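Local atomic coordinates of geranyltranstransferase (Campylobacter jejuni, PDB entry 3NPK), a protein that probably condenses geranyl diphosphate with isopentenyl diphosphate to give farnesyl diphosphate and pyrophosphate, as a predominantly helical polyprenyl synthase of isoprenoid biosynthesis. Residues A[201-206]-A[261-266]; A[124-129]-A[187-192]. All coordinates share one frame; numbering follows the deposited sequence. Where two conformers were deposited one is given.

Interaction 1. Residues A[201-206]-A[261-266]; sequences YKLGLK and EQDLEK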
loop_
_atom_site.group_PDB
_atom_site.type_symbol
_atom_site.label_atom_id
_atom_site.label_comp_id
_atom_site.label_asym_id
_atom_site.label_seq_id
_atom_site.Cartn_x
_atom_site.Cartn_y
_atom_site.Cartn_z
ATOM N N TYR A 201 -19.640 -0.627 -12.122
ATOM C CA TYR A 201 -18.988 -1.373 -11.043
ATOM C C TYR A 201 -19.664 -2.735 -10.849
ATOM O O TYR A 201 -19.000 -3.765 -10.748
ATOM C CB TYR A 201 -19.018 -0.559 -9.756
ATOM C CG TYR A 201 -18.331 -1.203 -8.573
ATOM C CD1 TYR A 201 -16.984 -0.973 -8.307
ATOM C CD2 TYR A 201 -19.035 -2.035 -7.714
ATOM C CE1 TYR A 201 -16.362 -1.548 -7.201
ATOM C CE2 TYR A 201 -18.423 -2.618 -6.611
ATOM C CZ TYR A 201 -17.087 -2.375 -6.363
ATOM O OH TYR A 201 -16.476 -2.943 -5.274
ATOM N N LYS A 202 -20.993 -2.743 -10.824
ATOM C CA LYS A 202 -21.728 -3.995 -10.654
ATOM C C LYS A 202 -21.489 -4.968 -11.806
ATOM O O LYS A 202 -21.417 -6.181 -11.598
ATOM C CB LYS A 202 -23.216 -3.717 -10.477
ATOM C CG LYS A 202 -23.530 -3.079 -9.151
ATOM C CD LYS A 202 -25.027 -2.889 -8.997
ATOM C CE LYS A 202 -25.392 -2.449 -7.585
ATOM N NZ LYS A 202 -26.778 -2.865 -7.211
ATOM N N LEU A 203 -21.324 -4.448 -13.017
ATOM C CA LEU A 203 -20.973 -5.305 -14.148
ATOM C C LEU A 203 -19.594 -5.931 -13.934
ATOM O O LEU A 203 -19.403 -7.126 -14.182
ATOM C CB LEU A 203 -21.012 -4.515 -15.452
ATOM C CG LEU A 203 -20.421 -5.198 -16.686
ATOM C CD1 LEU A 203 -21.222 -6.450 -17.062
ATOM C CD2 LEU A 203 -20.381 -4.219 -17.876
ATOM N N GLY A 204 -18.640 -5.139 -13.451
ATOM C CA GLY A 204 -17.330 -5.690 -13.109
ATOM C C GLY A 204 -17.402 -6.829 -12.097
ATOM O O GLY A 204 -16.703 -7.837 -12.236
ATOM N N LEU A 205 -18.259 -6.689 -11.084
ATOM C CA LEU A 205 -18.408 -7.749 -10.079
ATOM C C LEU A 205 -18.897 -9.026 -10.738
ATOM O O LEU A 205 -18.438 -10.128 -10.411
ATOM C CB LEU A 205 -19.411 -7.341 -9.007
ATOM C CG LEU A 205 -19.020 -6.183 -8.103
ATOM C CD1 LEU A 205 -20.175 -5.923 -7.138
ATOM C CD2 LEU A 205 -17.690 -6.442 -7.346
ATOM N N LYS A 206 -19.845 -8.878 -11.661
ATOM C CA LYS A 206 -20.402 -10.040 -12.352
ATOM C C LYS A 206 -19.344 -10.715 -13.228
ATOM O O LYS A 206 -19.231 -11.935 -13.251
ATOM C CB LYS A 206 -21.626 -9.646 -13.181
ATOM C CG LYS A 206 -22.442 -10.835 -13.644
ATOM C CD LYS A 206 -23.748 -10.400 -14.273
ATOM C CE LYS A 206 -24.700 -9.880 -13.228
ATOM N NZ LYS A 206 -25.999 -9.517 -13.848
ATOM N N GLU A 261 -24.674 -9.691 -21.045
ATOM C CA GLU A 261 -25.008 -9.255 -22.399
ATOM C C GLU A 261 -26.034 -8.117 -22.361
ATOM O O GLU A 261 -25.926 -7.125 -23.098
ATOM C CB GLU A 261 -25.534 -10.450 -23.208
ATOM C CG GLU A 261 -26.084 -10.122 -24.593
ATOM C CD GLU A 261 -26.550 -11.373 -25.339
ATOM O OE1 GLU A 261 -25.758 -12.328 -25.462
ATOM O OE2 GLU A 261 -27.713 -11.411 -25.791
ATOM N N GLN A 262 -27.032 -8.252 -21.490
ATOM C CA GLN A 262 -28.041 -7.209 -21.330
ATOM C C GLN A 262 -27.438 -5.935 -20.734
ATOM O O GLN A 262 -27.755 -4.815 -21.166
ATOM C CB GLN A 262 -29.184 -7.717 -20.454
ATOM C CG GLN A 262 -29.871 -8.932 -21.035
ATOM C CD GLN A 262 -30.910 -9.510 -20.110
ATOM O OE1 GLN A 262 -31.695 -8.779 -19.496
ATOM N NE2 GLN A 262 -30.936 -10.832 -20.009
ATOM N N ASP A 263 -26.559 -6.109 -19.750
ATOM C CA ASP A 263 -25.892 -4.982 -19.108
ATOM C C ASP A 263 -24.986 -4.239 -20.092
ATOM O O ASP A 263 -24.893 -3.009 -20.061
ATOM C CB ASP A 263 -25.081 -5.447 -17.895
ATOM C CG ASP A 263 -25.946 -6.100 -16.822
ATOM O OD1 ASP A 263 -27.152 -5.768 -16.733
ATOM O OD2 ASP A 263 -25.414 -6.942 -16.062
ATOM N N LEU A 264 -24.334 -4.981 -20.978
ATOM C CA LEU A 264 -23.454 -4.360 -21.962
ATOM C C LEU A 264 -24.253 -3.526 -22.965
ATOM O O LEU A 264 -23.770 -2.484 -23.418
ATOM C CB LEU A 264 -22.605 -5.419 -22.676
ATOM C CG LEU A 264 -21.458 -6.007 -21.846
ATOM C CD1 LEU A 264 -20.959 -7.303 -22.461
ATOM C CD2 LEU A 264 -20.323 -4.999 -21.702
ATOM N N GLU A 265 -25.470 -3.975 -23.297
ATOM C CA GLU A 265 -26.335 -3.229 -24.216
ATOM C C GLU A 265 -26.686 -1.858 -23.674
ATOM O O GLU A 265 -27.052 -0.975 -24.440
ATOM C CB GLU A 265 -27.629 -3.983 -24.550
ATOM C CG GLU A 265 -27.395 -5.157 -25.491
ATOM C CD GLU A 265 -28.548 -5.428 -26.455
ATOM O OE1 GLU A 265 -29.695 -5.014 -26.181
ATOM O OE2 GLU A 265 -28.294 -6.062 -27.503
ATOM N N LYS A 266 -26.570 -1.680 -22.360
ATOM C CA LYS A 266 -26.858 -0.390 -21.727
ATOM C C LYS A 266 -25.669 0.579 -21.695
ATOM O O LYS A 266 -25.794 1.712 -21.237
ATOM C CB LYS A 266 -27.363 -0.612 -20.301
ATOM C CG LYS A 266 -28.714 -1.278 -20.223
ATOM C CD LYS A 266 -29.779 -0.369 -20.795
ATOM C CE LYS A 266 -31.172 -0.885 -20.501
ATOM N NZ LYS A 266 -32.149 -0.067 -21.241
#
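Leu-203 and Lys-206, one helical turn apart, reach across to Asp-263 and Leu-264, and these four side chains make up the contact. The helical pieces 201-206 and 261-265 run nearly antiparallel, with 154° between their directions and 10.8 Å between axes at closest approach. The nearest CA atoms, those of Leu-203 and Asp-263, are 7.0 Å apart.

Leu-203 divides its two methyls between two partners. Its CG stands anti to the backbone N (chi1 169°), beside the carbonyl carbon, and from there its two methyls spread toward different residues of 261-266. CD2 meets CD2 of Leu-264 at 3.9 Å, methyl to methyl, with the side chains crossing at roughly a right angle. CD1 lies 4.1 Å from CB of Asp-263, where the two side chains run alongside each other, pointing opposite ways; the methylene CB is the aspartate atom nearest the leucine.

The polar half is looser. Lys-206 also starts with CG trans to N, then bends about CG-CD (chi3 -72°), which swings the ammonium group across the aspartate side chain. NZ reaches OD2 of Asp-263 at 3.4 Å, a salt bridge whose hydrogen bond is weak; CE stands 4.1 Å from the same oxygen. The stronger partner of NZ is Glu-259, one helical turn before Asp-263, so Asp-263 is probably its secondary counter-charge. With both leucines buried and Asp-263 partly exposed, the interface grades from an apolar side to a charged border.

Helix 194-220 thus packs against the C-terminal end of helix 246-265. Leu-203 and Lys-206 also touch Cys-260 of that helix, Leu-264 continues onto Ile-275, Gln-276 and Ile-279 of helix 269-282, and Tyr-201 and Leu-205 pack on helix 164-189.

Interaction 2. Residues A[124-129]-A[187-192]; sequences AHLKDE and CEICEL
Leu-126 opens the contact by placing CD1 4.2 Å from CG1 of Ile-189, the sole apolar touch between 124-129 and 187-192. It follows His-125, the centre of an inverse gamma turn, and its side chain meets the isoleucine at a slant. Both residues also rest on Val-65 of helix 59-80, which joins this small contact to the interior.

Lys-127, at the N-cap position of helix 128-142, carries the charged part. Its chain kinks at chi3 (-72°), and NZ approaches the carboxylate of Glu-191 with both oxygens in range: OE2 at 3.1 Å, and OE1 at 3.2 Å in a weaker bond. The ammonium group meets OE2 on its syn side, 23° out of the carboxylate plane, a forked salt bridge between exposed side chains.

Glu-129 adds a water-mediated link. A water donates to OE2 of Glu-191 at 2.6 Å and, more weakly, to OE2 of Glu-129 at 2.7 Å; these two carboxylate oxygens stand 4.9 Å apart, so the water and Lys-127 probably ease their mutual repulsion.

Glu-191 presents its side chain from a Schellman motif: phi is +56°, and Glu-191 N and Leu-192 N bond back to the carbonyls of Glu-188 and Cys-187. The arrangement is therefore a helix start docked against a Schellman-capped helix end, within the predominantly helical fold of the polyprenyl synthases.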
loop_
_atom_site.group_PDB
_atom_site.type_symbol
_atom_site.label_atom_id
_atom_site.label_comp_id
_atom_site.label_asym_id
_atom_site.label_seq_id
_atom_site.Cartn_x
_atom_site.Cartn_y
_atom_site.Cartn_z
ATOM N N ALA A 124 -0.767 11.681 -10.852
ATOM C CA ALA A 124 -1.408 11.726 -12.159
ATOM C C ALA A 124 -1.796 13.160 -12.526
ATOM O O ALA A 124 -2.084 13.998 -11.650
ATOM C CB ALA A 124 -2.634 10.837 -12.190
ATOM N N HIS A 125 -1.817 13.444 -13.820
ATOM C CA HIS A 125 -2.196 14.767 -14.289
ATOM C C HIS A 125 -3.718 14.871 -14.431
ATOM O O HIS A 125 -4.251 14.918 -15.554
ATOM C CB HIS A 125 -1.498 15.110 -15.605
ATOM C CG HIS A 125 -1.606 16.556 -15.972
ATOM N ND1 HIS A 125 -0.518 17.404 -16.014
ATOM C CD2 HIS A 125 -2.684 17.313 -16.283
ATOM C CE1 HIS A 125 -0.921 18.615 -16.357
ATOM N NE2 HIS A 125 -2.232 18.588 -16.522
ATOM N N LEU A 126 -4.394 14.859 -13.281
ATOM C CA LEU A 126 -5.846 14.947 -13.167
ATOM C C LEU A 126 -6.145 15.839 -11.972
ATOM O O LEU A 126 -5.310 15.988 -11.079
ATOM C CB LEU A 126 -6.441 13.553 -12.906
ATOM C CG LEU A 126 -6.247 12.523 -14.012
ATOM C CD1 LEU A 126 -6.562 11.099 -13.470
ATOM C CD2 LEU A 126 -7.148 12.856 -15.213
ATOM N N LYS A 127 -7.339 16.427 -11.936
ATOM C CA LYS A 127 -7.723 17.260 -10.807
ATOM C C LYS A 127 -7.611 16.509 -9.496
ATOM O O LYS A 127 -7.896 15.301 -9.439
ATOM C CB LYS A 127 -9.162 17.753 -10.972
ATOM C CG LYS A 127 -9.355 18.715 -12.123
ATOM C CD LYS A 127 -10.764 19.241 -12.120
ATOM C CE LYS A 127 -11.739 18.169 -12.551
ATOM N NZ LYS A 127 -13.043 18.783 -12.949
ATOM N N ASP A 128 -7.217 17.227 -8.445
ATOM C CA ASP A 128 -7.085 16.629 -7.109
ATOM C C ASP A 128 -8.382 15.961 -6.649
ATOM O O ASP A 128 -8.336 14.905 -6.025
ATOM C CB ASP A 128 -6.628 17.649 -6.059
ATOM C CG ASP A 128 -5.157 18.022 -6.205
ATOM O OD1 ASP A 128 -4.429 17.273 -6.899
ATOM O OD2 ASP A 128 -4.719 19.048 -5.618
ATOM N N GLU A 129 -9.531 16.562 -6.958
ATOM C CA GLU A 129 -10.806 15.972 -6.569
ATOM C C GLU A 129 -10.985 14.581 -7.189
ATOM O O GLU A 129 -11.475 13.647 -6.539
ATOM C CB GLU A 129 -11.970 16.900 -6.974
ATOM C CG GLU A 129 -13.356 16.378 -6.604
ATOM C CD GLU A 129 -14.511 17.289 -7.049
ATOM O OE1 GLU A 129 -15.626 17.135 -6.498
ATOM O OE2 GLU A 129 -14.319 18.146 -7.944
ATOM N N CYS A 187 -14.617 5.420 -14.954
ATOM C CA CYS A 187 -15.765 6.321 -14.867
ATOM C C CYS A 187 -15.401 7.571 -14.069
ATOM O O CYS A 187 -15.787 8.699 -14.430
ATOM C CB CYS A 187 -16.955 5.611 -14.211
ATOM S SG CYS A 187 -17.605 4.219 -15.151
ATOM N N GLU A 188 -14.662 7.381 -12.979
ATOM C CA GLU A 188 -14.293 8.507 -12.128
ATOM C C GLU A 188 -13.361 9.486 -12.841
ATOM O O GLU A 188 -13.506 10.708 -12.698
ATOM C CB GLU A 188 -13.710 8.021 -10.802
ATOM C CG GLU A 188 -14.816 7.372 -9.928
ATOM C CD GLU A 188 -14.325 6.711 -8.653
ATOM O OE1 GLU A 188 -13.207 6.138 -8.631
ATOM O OE2 GLU A 188 -15.088 6.768 -7.659
ATOM N N ILE A 189 -12.409 8.964 -13.614
ATOM C CA ILE A 189 -11.561 9.841 -14.435
ATOM C C ILE A 189 -12.417 10.753 -15.325
ATOM O O ILE A 189 -12.128 11.958 -15.489
ATOM C CB ILE A 189 -10.599 9.012 -15.301
ATOM C CG1 ILE A 189 -9.539 8.365 -14.416
ATOM C CG2 ILE A 189 -9.933 9.872 -16.382
ATOM C CD1 ILE A 189 -8.822 7.192 -15.087
ATOM N N CYS A 190 -13.470 10.174 -15.895
ATOM C CA CYS A 190 -14.359 10.882 -16.814
ATOM C C CYS A 190 -15.439 11.705 -16.121
ATOM O O CYS A 190 -16.239 12.376 -16.794
ATOM C CB CYS A 190 -15.025 9.873 -17.742
ATOM S SG CYS A 190 -13.863 9.001 -18.794
ATOM N N GLU A 191 -15.475 11.630 -14.791
ATOM C CA GLU A 191 -16.495 12.312 -13.996
ATOM C C GLU A 191 -17.898 11.895 -14.451
ATOM O O GLU A 191 -18.831 12.710 -14.516
ATOM C CB GLU A 191 -16.283 13.838 -14.010
ATOM C CG GLU A 191 -15.052 14.252 -13.214
ATOM C CD GLU A 191 -14.731 15.727 -13.365
ATOM O OE1 GLU A 191 -14.093 16.085 -14.366
ATOM O OE2 GLU A 191 -15.109 16.528 -12.479
ATOM N N LEU A 192 -18.050 10.603 -14.753
ATOM C CA LEU A 192 -19.353 10.048 -15.104
ATOM C C LEU A 192 -20.274 10.058 -13.888
ATOM O O LEU A 192 -19.823 9.898 -12.747
ATOM C CB LEU A 192 -19.199 8.619 -15.636
ATOM C CG LEU A 192 -20.459 7.945 -16.183
ATOM C CD1 LEU A 192 -20.969 8.631 -17.457
ATOM C CD2 LEU A 192 -20.183 6.474 -16.441
HETATM O O HOH W 1 -13.963 16.666 -10.168
#

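From the N terminus, segment 124-129 leads into helix 128-142, and interaction 2 closes a mostly helical loop of 57 residues when the end of helix 164-189 returns to it. The chain turns directly into helix 194-220, on which interaction 1 opens; it closes 54 residues later near the end of helix 246-265. The loops are in series: neither nests in nor crosses the other. The centres of interactions 1 and 2 are about 22 Å apart, and the nearest atoms of interactions 1 and 2 are about 6 Å apart, without touching. Consecutive helices 164-189 and 194-220 connect them, so interaction 2 ties the earlier helices 128-142 and 164-189 together, while interaction 1 adds the later helix 246-265.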